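Local coordinates for Glyco_hydro_cc domain-containing protein (Trichoderma gamsii, PDB 6UBD), which probably binds beta-1,3-glucan-type oligosaccharides, as a subgroup VII member of glycoside hydrolase family 128, at residues Ser125-Leu130 with Lys156-Gln161; Tyr188-Tyr193 with Asn234-Ala239; Tyr240-Gly245 with Trp252-Ser257. All blocks are in the same frame, centred on the assembly; numbering follows the deposited sequence.

Overall arrangement
Contacts 1 and 3 are buried while contact 2 lies at the surface, and aromatic rings carry all three. In contact 1, on the helical outer layer of the barrel, F158 puts its edge to the face of W127, with no hydrogen bond between the segments. Contact 2 stacks W190 on H236, joining the end of helix 179-193 to the chain entering strand 237-243. Contact 3 uses the other end of that strand and adds two hydrogen bonds to its tyrosine-tryptophan stack. Contacts 1 and 2 touch through K156, T192 and the tyrosines Y188 and Y193. Contacts 1 and 3 lie on opposite sides of the chain's centre, their nearest atoms about 17 Å apart.

Contact 1: Ser125-Leu130 with Lys156-Gln161; sequences SLWNSL and KQFNQQ
W127 and F158 both hold CG opposite the backbone N (chi1 -180° and 179°), which sends the two rings out to meet between the helices. The touching is done by one atom of the phenylalanine: CZ of F158 lies about 3.9 Å from each of CB, CG, CD2 and CE3 of W127, off-centre toward the rim of the indole. The planes stand at 81°, a T-shaped pair in which F158 supplies the edge and W127 the face; the phenyl centroid is 5.6 Å from that of the five-membered ring. Helices 120-136 and 154-159 come one after the other on the outside of the beta/alpha barrel, separated in the chain by strand 140-142, and these rings join the two helices. No hydrogen bond crosses between the segments, and the backbones stay well apart, with CA of W127 10.1 Å from CA of F158. The indole is steadied at its polar edge instead, where NE1 of W127 is hydrogen-bonded to the carbonyl O of K165. Next to it, N128 uses its whole amide, OD1 taking the backbone N of T164 and ND2 reaching O of Q162. Around F158 the buried packing continues with V124, W154 and W167.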
loop_
_atom_site.group_PDB
_atom_site.type_symbol
_atom_site.label_atom_id
_atom_site.label_comp_id
_atom_site.label_asym_id
_atom_site.label_seq_id
_atom_site.Cartn_x
_atom_site.Cartn_y
_atom_site.Cartn_z
ATOM N N SER A 125 -15.966 -13.538 -3.586
ATOM C CA SER A 125 -16.837 -13.922 -2.455
ATOM C C SER A 125 -16.467 -13.129 -1.196
ATOM O O SER A 125 -17.356 -12.570 -0.489
ATOM C CB SER A 125 -16.730 -15.407 -2.176
ATOM O OG SER A 125 -17.594 -15.795 -1.094
ATOM N N LEU A 126 -15.162 -12.975 -0.934
ATOM C CA LEU A 126 -14.689 -12.204 0.258
ATOM C C LEU A 126 -15.008 -10.730 0.076
ATOM O O LEU A 126 -15.438 -10.060 1.048
ATOM C CB LEU A 126 -13.186 -12.408 0.452
ATOM C CG LEU A 126 -12.737 -13.797 0.890
ATOM C CD1 LEU A 126 -11.276 -14.033 0.503
ATOM C CD2 LEU A 126 -12.962 -13.971 2.402
ATOM N N TRP A 127 -14.795 -10.198 -1.109
ATOM C CA TRP A 127 -15.041 -8.762 -1.372
ATOM C C TRP A 127 -16.528 -8.477 -1.132
ATOM O O TRP A 127 -16.877 -7.532 -0.362
ATOM C CB TRP A 127 -14.634 -8.388 -2.809
ATOM C CG TRP A 127 -14.849 -6.947 -3.147
ATOM C CD1 TRP A 127 -15.982 -6.335 -3.604
ATOM C CD2 TRP A 127 -13.885 -5.880 -3.035
ATOM N NE1 TRP A 127 -15.813 -4.973 -3.769
ATOM C CE2 TRP A 127 -14.489 -4.695 -3.499
ATOM C CE3 TRP A 127 -12.510 -5.833 -2.717
ATOM C CZ2 TRP A 127 -13.819 -3.452 -3.491
ATOM C CZ3 TRP A 127 -11.829 -4.599 -2.706
ATOM C CH2 TRP A 127 -12.483 -3.435 -3.123
ATOM N N ASN A 128 -17.436 -9.249 -1.747
ATOM C CA ASN A 128 -18.868 -8.951 -1.621
ATOM C C ASN A 128 -19.328 -9.199 -0.183
ATOM O O ASN A 128 -20.266 -8.492 0.303
ATOM C CB ASN A 128 -19.696 -9.795 -2.621
ATOM C CG ASN A 128 -19.572 -9.312 -4.053
ATOM O OD1 ASN A 128 -19.146 -8.159 -4.278
ATOM N ND2 ASN A 128 -19.895 -10.219 -4.991
ATOM N N SER A 129 -18.798 -10.188 0.536
ATOM C CA SER A 129 -19.327 -10.522 1.899
ATOM C C SER A 129 -18.833 -9.516 2.945
ATOM O O SER A 129 -19.571 -9.194 3.888
ATOM C CB SER A 129 -18.809 -11.907 2.272
ATOM O OG SER A 129 -19.132 -12.293 3.598
ATOM N N LEU A 130 -17.539 -9.084 2.857
ATOM C CA LEU A 130 -16.848 -8.307 3.923
ATOM C C LEU A 130 -16.438 -6.874 3.533
ATOM O O LEU A 130 -16.483 -6.008 4.437
ATOM C CB LEU A 130 -15.659 -9.107 4.432
ATOM C CG LEU A 130 -15.939 -10.444 5.089
ATOM C CD1 LEU A 130 -14.698 -11.235 5.398
ATOM C CD2 LEU A 130 -16.728 -10.253 6.361
ATOM N N LYS A 156 -7.539 -7.698 -13.634
ATOM C CA LYS A 156 -8.334 -7.489 -14.875
ATOM C C LYS A 156 -9.545 -8.424 -14.900
ATOM O O LYS A 156 -10.669 -7.971 -15.253
ATOM C CB LYS A 156 -7.410 -7.669 -16.098
ATOM C CG LYS A 156 -8.117 -7.353 -17.392
ATOM C CD LYS A 156 -7.201 -7.232 -18.538
ATOM C CE LYS A 156 -6.378 -5.982 -18.372
ATOM N NZ LYS A 156 -5.395 -5.827 -19.472
ATOM N N GLN A 157 -9.323 -9.661 -14.457
ATOM C CA GLN A 157 -10.399 -10.665 -14.385
ATOM C C GLN A 157 -11.346 -10.302 -13.226
ATOM O O GLN A 157 -12.603 -10.351 -13.415
ATOM C CB GLN A 157 -9.740 -12.033 -14.271
ATOM C CG GLN A 157 -10.777 -13.171 -14.299
ATOM C CD GLN A 157 -11.424 -13.320 -15.665
ATOM O OE1 GLN A 157 -10.804 -13.074 -16.703
ATOM N NE2 GLN A 157 -12.665 -13.761 -15.701
ATOM N N PHE A 158 -10.822 -9.917 -12.057
ATOM C CA PHE A 158 -11.655 -9.567 -10.879
ATOM C C PHE A 158 -12.578 -8.414 -11.264
ATOM O O PHE A 158 -13.757 -8.401 -10.886
ATOM C CB PHE A 158 -10.679 -9.182 -9.741
ATOM C CG PHE A 158 -11.328 -8.762 -8.443
ATOM C CD1 PHE A 158 -11.861 -9.682 -7.562
ATOM C CD2 PHE A 158 -11.370 -7.432 -8.068
ATOM C CE1 PHE A 158 -12.413 -9.291 -6.357
ATOM C CE2 PHE A 158 -11.900 -7.029 -6.848
ATOM C CZ PHE A 158 -12.461 -7.969 -5.991
ATOM N N ASN A 159 -12.066 -7.415 -11.970
ATOM C CA ASN A 159 -12.811 -6.187 -12.355
ATOM C C ASN A 159 -13.986 -6.508 -13.295
ATOM O O ASN A 159 -14.904 -5.664 -13.365
ATOM C CB ASN A 159 -11.867 -5.214 -13.049
ATOM C CG ASN A 159 -12.503 -3.882 -13.375
ATOM O OD1 ASN A 159 -13.010 -3.225 -12.454
ATOM N ND2 ASN A 159 -12.372 -3.421 -14.619
ATOM N N GLN A 160 -13.968 -7.649 -13.970
ATOM C CA GLN A 160 -15.044 -8.067 -14.887
ATOM C C GLN A 160 -16.106 -8.881 -14.147
ATOM O O GLN A 160 -17.136 -9.289 -14.784
ATOM C CB GLN A 160 -14.527 -8.835 -16.111
ATOM C CG GLN A 160 -13.793 -7.971 -17.134
ATOM C CD GLN A 160 -14.607 -6.803 -17.640
ATOM O OE1 GLN A 160 -15.713 -6.965 -18.154
ATOM N NE2 GLN A 160 -13.969 -5.642 -17.545
ATOM N N GLN A 161 -15.995 -9.125 -12.861
ATOM C CA GLN A 161 -16.956 -9.945 -12.105
ATOM C C GLN A 161 -18.057 -9.073 -11.522
ATOM O O GLN A 161 -17.982 -7.824 -11.495
ATOM C CB GLN A 161 -16.197 -10.639 -10.977
ATOM C CG GLN A 161 -15.057 -11.500 -11.451
ATOM C CD GLN A 161 -15.440 -12.443 -12.558
ATOM O OE1 GLN A 161 -14.784 -12.429 -13.633
ATOM N NE2 GLN A 161 -16.473 -13.223 -12.389
#

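Contact 2: Tyr188-Tyr193 with Asn234-Ala239; sequences YYWNTY and NEHVLA
W190 and H236 make the contact by stacking face to face. The imidazole lies over the indole with its plane only 10° from parallel, and its centroid is 3.6 Å from that of the five-membered ring. CE1 of H236 comes down to 3.3 Å from CE2 of W190, while ND1 of H236 lies 3.5 Å from CE3 of W190. With CG of W190 opposite its backbone N (chi1 173°), the indole leans out from the helix toward the imidazole. The other face of the imidazole is covered by CG of E235. This stack sits where helix 179-193 ends and the chain enters strand 237-243 of the barrel, which runs parallel between strands 35-38 and 197-206; H236 and L238 pair with L197.

No hydrogen bond crosses between the segments. On the strand side, OD1 of N234 accepts the backbone N of H236 at 2.8 Å, which makes an Asx turn inside the type I turn from N234 to V237. On the helix side, OG1 of T192 gives its proton to O of Y188 at 2.8 Å; that oxygen also takes the backbone N of T192, from the opposite face of its plane.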
loop_
_atom_site.group_PDB
_atom_site.type_symbol
_atom_site.label_atom_id
_atom_site.label_comp_id
_atom_site.label_asym_id
_atom_site.label_seq_id
_atom_site.Cartn_x
_atom_site.Cartn_y
_atom_site.Cartn_z
ATOM N N TYR A 188 0.099 2.088 -16.737
ATOM C CA TYR A 188 -0.714 0.870 -16.908
ATOM C C TYR A 188 -1.992 0.946 -16.050
ATOM O O TYR A 188 -3.105 0.692 -16.561
ATOM C CB TYR A 188 0.066 -0.401 -16.559
ATOM C CG TYR A 188 -0.787 -1.642 -16.645
ATOM C CD1 TYR A 188 -1.134 -2.246 -17.862
ATOM C CD2 TYR A 188 -1.397 -2.155 -15.495
ATOM C CE1 TYR A 188 -2.009 -3.310 -17.928
ATOM C CE2 TYR A 188 -2.298 -3.203 -15.581
ATOM C CZ TYR A 188 -2.547 -3.837 -16.791
ATOM O OH TYR A 188 -3.476 -4.843 -16.897
ATOM N N TYR A 189 -1.866 1.294 -14.762
ATOM C CA TYR A 189 -3.016 1.214 -13.852
ATOM C C TYR A 189 -3.964 2.395 -14.088
ATOM O O TYR A 189 -5.202 2.176 -13.968
ATOM C CB TYR A 189 -2.589 1.032 -12.386
ATOM C CG TYR A 189 -2.196 -0.383 -12.029
ATOM C CD1 TYR A 189 -3.187 -1.335 -11.812
ATOM C CD2 TYR A 189 -0.849 -0.779 -11.993
ATOM C CE1 TYR A 189 -2.837 -2.645 -11.517
ATOM C CE2 TYR A 189 -0.481 -2.080 -11.726
ATOM C CZ TYR A 189 -1.504 -3.025 -11.483
ATOM O OH TYR A 189 -1.190 -4.313 -11.132
ATOM N N TRP A 190 -3.527 3.584 -14.481
ATOM C CA TRP A 190 -4.449 4.674 -14.897
ATOM C C TRP A 190 -5.155 4.299 -16.210
ATOM O O TRP A 190 -6.380 4.405 -16.323
ATOM C CB TRP A 190 -3.726 6.053 -15.010
ATOM C CG TRP A 190 -4.675 7.060 -15.596
ATOM C CD1 TRP A 190 -4.740 7.528 -16.896
ATOM C CD2 TRP A 190 -5.879 7.548 -14.985
ATOM N NE1 TRP A 190 -5.834 8.333 -17.093
ATOM C CE2 TRP A 190 -6.562 8.355 -15.930
ATOM C CE3 TRP A 190 -6.383 7.437 -13.701
ATOM C CZ2 TRP A 190 -7.766 8.982 -15.631
ATOM C CZ3 TRP A 190 -7.558 8.088 -13.376
ATOM C CH2 TRP A 190 -8.244 8.820 -14.353
ATOM N N ASN A 191 -4.408 3.905 -17.200
ATOM C CA ASN A 191 -5.015 3.626 -18.515
ATOM C C ASN A 191 -6.042 2.482 -18.445
ATOM O O ASN A 191 -7.126 2.562 -19.092
ATOM C CB ASN A 191 -3.968 3.316 -19.586
ATOM C CG ASN A 191 -3.134 4.483 -20.035
ATOM O OD1 ASN A 191 -2.026 4.266 -20.512
ATOM N ND2 ASN A 191 -3.682 5.676 -19.947
ATOM N N THR A 192 -5.718 1.445 -17.647
ATOM C CA THR A 192 -6.557 0.224 -17.576
ATOM C C THR A 192 -7.820 0.437 -16.687
ATOM O O THR A 192 -8.917 0.012 -17.071
ATOM C CB THR A 192 -5.720 -0.969 -17.108
ATOM O OG1 THR A 192 -4.600 -1.159 -18.000
ATOM C CG2 THR A 192 -6.580 -2.220 -17.114
ATOM N N TYR A 193 -7.674 1.108 -15.519
ATOM C CA TYR A 193 -8.777 1.190 -14.522
ATOM C C TYR A 193 -9.373 2.584 -14.392
ATOM O O TYR A 193 -10.474 2.714 -13.841
ATOM C CB TYR A 193 -8.376 0.513 -13.212
ATOM C CG TYR A 193 -7.966 -0.930 -13.394
ATOM C CD1 TYR A 193 -8.932 -1.938 -13.531
ATOM C CD2 TYR A 193 -6.623 -1.316 -13.428
ATOM C CE1 TYR A 193 -8.562 -3.248 -13.781
ATOM C CE2 TYR A 193 -6.247 -2.633 -13.665
ATOM C CZ TYR A 193 -7.229 -3.605 -13.838
ATOM O OH TYR A 193 -6.915 -4.895 -14.089
ATOM N N ASN A 234 2.484 13.927 -9.924
ATOM C CA ASN A 234 1.590 13.144 -10.799
ATOM C C ASN A 234 0.114 13.325 -10.335
ATOM O O ASN A 234 -0.237 12.991 -9.159
ATOM C CB ASN A 234 1.973 11.662 -10.805
ATOM C CG ASN A 234 1.131 10.888 -11.800
ATOM O OD1 ASN A 234 -0.021 10.556 -11.541
ATOM N ND2 ASN A 234 1.734 10.578 -12.936
ATOM N N GLU A 235 -0.770 13.759 -11.235
ATOM C CA GLU A 235 -2.169 14.081 -10.855
ATOM C C GLU A 235 -2.953 12.818 -10.436
ATOM O O GLU A 235 -3.930 13.000 -9.736
ATOM C CB GLU A 235 -2.909 14.793 -12.010
ATOM C CG GLU A 235 -3.048 13.987 -13.284
ATOM C CD GLU A 235 -3.731 14.719 -14.440
ATOM O OE1 GLU A 235 -4.863 15.172 -14.233
ATOM O OE2 GLU A 235 -3.213 14.672 -15.543
ATOM N N HIS A 236 -2.555 11.653 -10.925
ATOM C CA HIS A 236 -3.302 10.395 -10.681
ATOM C C HIS A 236 -2.846 9.672 -9.425
ATOM O O HIS A 236 -3.608 8.817 -8.936
ATOM C CB HIS A 236 -3.238 9.433 -11.889
ATOM C CG HIS A 236 -3.709 10.019 -13.158
ATOM N ND1 HIS A 236 -4.978 10.565 -13.320
ATOM C CD2 HIS A 236 -3.138 10.061 -14.387
ATOM C CE1 HIS A 236 -5.121 10.981 -14.559
ATOM N NE2 HIS A 236 -4.035 10.643 -15.234
ATOM N N VAL A 237 -1.700 9.990 -8.840
ATOM C CA VAL A 237 -1.225 9.378 -7.592
ATOM C C VAL A 237 -1.745 10.208 -6.428
ATOM O O VAL A 237 -1.310 11.342 -6.246
ATOM C CB VAL A 237 0.302 9.244 -7.555
ATOM C CG1 VAL A 237 0.763 8.680 -6.214
ATOM C CG2 VAL A 237 0.782 8.313 -8.698
ATOM N N LEU A 238 -2.650 9.652 -5.618
ATOM C CA LEU A 238 -3.262 10.428 -4.497
ATOM C C LEU A 238 -2.680 10.016 -3.130
ATOM O O LEU A 238 -2.977 10.728 -2.160
ATOM C CB LEU A 238 -4.789 10.329 -4.546
ATOM C CG LEU A 238 -5.438 11.068 -5.728
ATOM C CD1 LEU A 238 -6.907 11.117 -5.560
ATOM C CD2 LEU A 238 -4.856 12.482 -6.002
ATOM N N ALA A 239 -1.879 8.954 -3.041
ATOM C CA ALA A 239 -1.244 8.507 -1.777
ATOM C C ALA A 239 -0.115 7.573 -2.129
ATOM O O ALA A 239 -0.176 6.856 -3.153
ATOM C CB ALA A 239 -2.265 7.816 -0.881
#

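Contact 3: Tyr240-Gly245 with Trp252-Ser257; sequences YAYTDG and WPPVNS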
loop_
_atom_site.group_PDB
_atom_site.type_symbol
_atom_site.label_atom_id
_atom_site.label_comp_id
_atom_site.label_asym_id
_atom_site.label_seq_id
_atom_site.Cartn_x
_atom_site.Cartn_y
_atom_site.Cartn_z
ATOM N N TYR A 240 0.929 7.551 -1.279
ATOM C CA TYR A 240 2.053 6.611 -1.440
ATOM C C TYR A 240 2.582 6.193 -0.065
ATOM O O TYR A 240 2.463 6.979 0.896
ATOM C CB TYR A 240 3.160 7.175 -2.341
ATOM C CG TYR A 240 3.731 8.507 -1.926
ATOM C CD1 TYR A 240 4.718 8.597 -0.913
ATOM C CD2 TYR A 240 3.290 9.679 -2.519
ATOM C CE1 TYR A 240 5.235 9.843 -0.507
ATOM C CE2 TYR A 240 3.829 10.928 -2.141
ATOM C CZ TYR A 240 4.792 10.997 -1.120
ATOM O OH TYR A 240 5.319 12.238 -0.698
ATOM N N ALA A 241 3.252 5.071 0.027
ATOM C CA ALA A 241 3.712 4.531 1.315
ATOM C C ALA A 241 4.992 3.686 1.159
ATOM O O ALA A 241 5.033 2.668 0.470
ATOM C CB ALA A 241 2.629 3.709 1.976
ATOM N N TYR A 242 6.077 4.132 1.839
ATOM C CA TYR A 242 7.381 3.408 1.943
ATOM C C TYR A 242 7.184 2.128 2.788
ATOM O O TYR A 242 6.715 2.294 3.909
ATOM C CB TYR A 242 8.389 4.391 2.585
ATOM C CG TYR A 242 9.848 3.985 2.657
ATOM C CD1 TYR A 242 10.243 2.831 3.315
ATOM C CD2 TYR A 242 10.837 4.785 2.079
ATOM C CE1 TYR A 242 11.586 2.473 3.387
ATOM C CE2 TYR A 242 12.183 4.475 2.187
ATOM C CZ TYR A 242 12.569 3.333 2.856
ATOM O OH TYR A 242 13.940 3.048 2.892
ATOM N N THR A 243 7.552 0.955 2.274
ATOM C CA THR A 243 7.390 -0.313 3.020
ATOM C C THR A 243 8.622 -0.655 3.857
ATOM O O THR A 243 9.778 -0.490 3.388
ATOM C CB THR A 243 6.993 -1.439 2.067
ATOM O OG1 THR A 243 6.709 -2.564 2.939
ATOM C CG2 THR A 243 8.019 -1.839 1.039
ATOM N N ASP A 244 8.427 -1.254 5.007
ATOM C CA ASP A 244 9.488 -1.843 5.826
ATOM C C ASP A 244 9.385 -3.381 5.855
ATOM O O ASP A 244 9.968 -4.021 6.746
ATOM C CB ASP A 244 9.510 -1.237 7.208
ATOM C CG ASP A 244 8.296 -1.522 8.076
ATOM O OD1 ASP A 244 7.441 -2.326 7.694
ATOM O OD2 ASP A 244 8.231 -0.897 9.147
ATOM N N GLY A 245 8.595 -4.004 4.956
ATOM C CA GLY A 245 8.462 -5.465 4.945
ATOM C C GLY A 245 9.786 -6.177 4.733
ATOM O O GLY A 245 10.766 -5.639 4.203
ATOM N N TRP A 252 17.644 -1.193 2.238
ATOM C CA TRP A 252 16.306 -0.556 2.177
ATOM C C TRP A 252 15.677 -0.327 3.554
ATOM O O TRP A 252 14.965 0.691 3.724
ATOM C CB TRP A 252 15.392 -1.421 1.253
ATOM C CG TRP A 252 14.052 -0.790 1.078
ATOM C CD1 TRP A 252 12.897 -1.098 1.763
ATOM C CD2 TRP A 252 13.731 0.367 0.294
ATOM N NE1 TRP A 252 11.930 -0.194 1.459
ATOM C CE2 TRP A 252 12.403 0.751 0.596
ATOM C CE3 TRP A 252 14.462 1.165 -0.595
ATOM C CZ2 TRP A 252 11.800 1.849 -0.007
ATOM C CZ3 TRP A 252 13.885 2.259 -1.179
ATOM C CH2 TRP A 252 12.552 2.622 -0.878
ATOM N N PRO A 253 15.849 -1.204 4.562
ATOM C CA PRO A 253 15.114 -0.989 5.828
ATOM C C PRO A 253 15.295 0.428 6.368
ATOM O O PRO A 253 16.433 0.924 6.412
ATOM C CB PRO A 253 15.702 -2.023 6.810
ATOM C CG PRO A 253 16.034 -3.138 5.901
ATOM C CD PRO A 253 16.566 -2.503 4.613
ATOM N N PRO A 254 14.196 1.119 6.794
ATOM C CA PRO A 254 14.331 2.537 7.179
ATOM C C PRO A 254 14.884 2.734 8.604
ATOM O O PRO A 254 15.072 3.929 8.942
ATOM C CB PRO A 254 12.894 3.032 7.029
ATOM C CG PRO A 254 12.065 1.799 7.342
ATOM C CD PRO A 254 12.806 0.649 6.700
ATOM N N VAL A 255 15.129 1.671 9.372
ATOM C CA VAL A 255 15.673 1.754 10.760
ATOM C C VAL A 255 16.895 0.824 10.841
ATOM O O VAL A 255 16.860 -0.299 10.343
ATOM C CB VAL A 255 14.617 1.348 11.813
ATOM C CG1 VAL A 255 15.187 1.526 13.227
ATOM C CG2 VAL A 255 13.353 2.157 11.703
ATOM N N ASN A 256 17.992 1.373 11.396
ATOM C CA ASN A 256 19.252 0.620 11.650
ATOM C C ASN A 256 19.085 -0.421 12.785
ATOM O O ASN A 256 18.143 -0.322 13.569
ATOM C CB ASN A 256 20.346 1.588 12.073
ATOM C CG ASN A 256 20.840 2.556 11.017
ATOM O OD1 ASN A 256 21.055 2.153 9.876
ATOM N ND2 ASN A 256 21.107 3.798 11.427
ATOM N N SER A 257 20.018 -1.385 12.882
ATOM C CA SER A 257 19.960 -2.414 13.955
ATOM C C SER A 257 19.985 -1.750 15.348
ATOM O O SER A 257 19.335 -2.357 16.283
ATOM C CB SER A 257 21.079 -3.444 13.812
ATOM O OG SER A 257 21.199 -3.953 12.486
#
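Y242 and W252 form the tight part of this contact. With CG anti to the backbone N in both (chi1 -172° and -176°), they reach toward each other from opposite directions and overlap as an offset stack, ring centroids 4.2 Å apart, planes at 16°. The ring carbons come as near as 3.3 Å, CZ of Y242 to CZ2 of W252. Each ring also makes a hydrogen bond at its own edge. OH of Y242 donates to the carbonyl O of W252 at 2.7 Å, in the carbonyl plane, and NE1 of W252 donates to O of T243 at 2.9 Å, close to the indole plane. The two bonds, running in opposite directions between the segments, would fix how the rings are set against each other. These residues join the end of strand 237-243, the last strand of the barrel, to the loop leading on to helix 263-273, and W46 and Y268 also meet Y242.

The looser side is apolar. Buried P254 lays CB 3.9 Å from CE1 of Y242, obliquely to the ring, and sets CD 3.8 Å from CB of D244. D244, partly exposed, meets P254 with its CB, while OD2 is hydrogen-bonded to OG1 of T41. Where the strand gives out, OG1 of T243 accepts the backbone N of G245 at 3.1 Å, closing an ST turn.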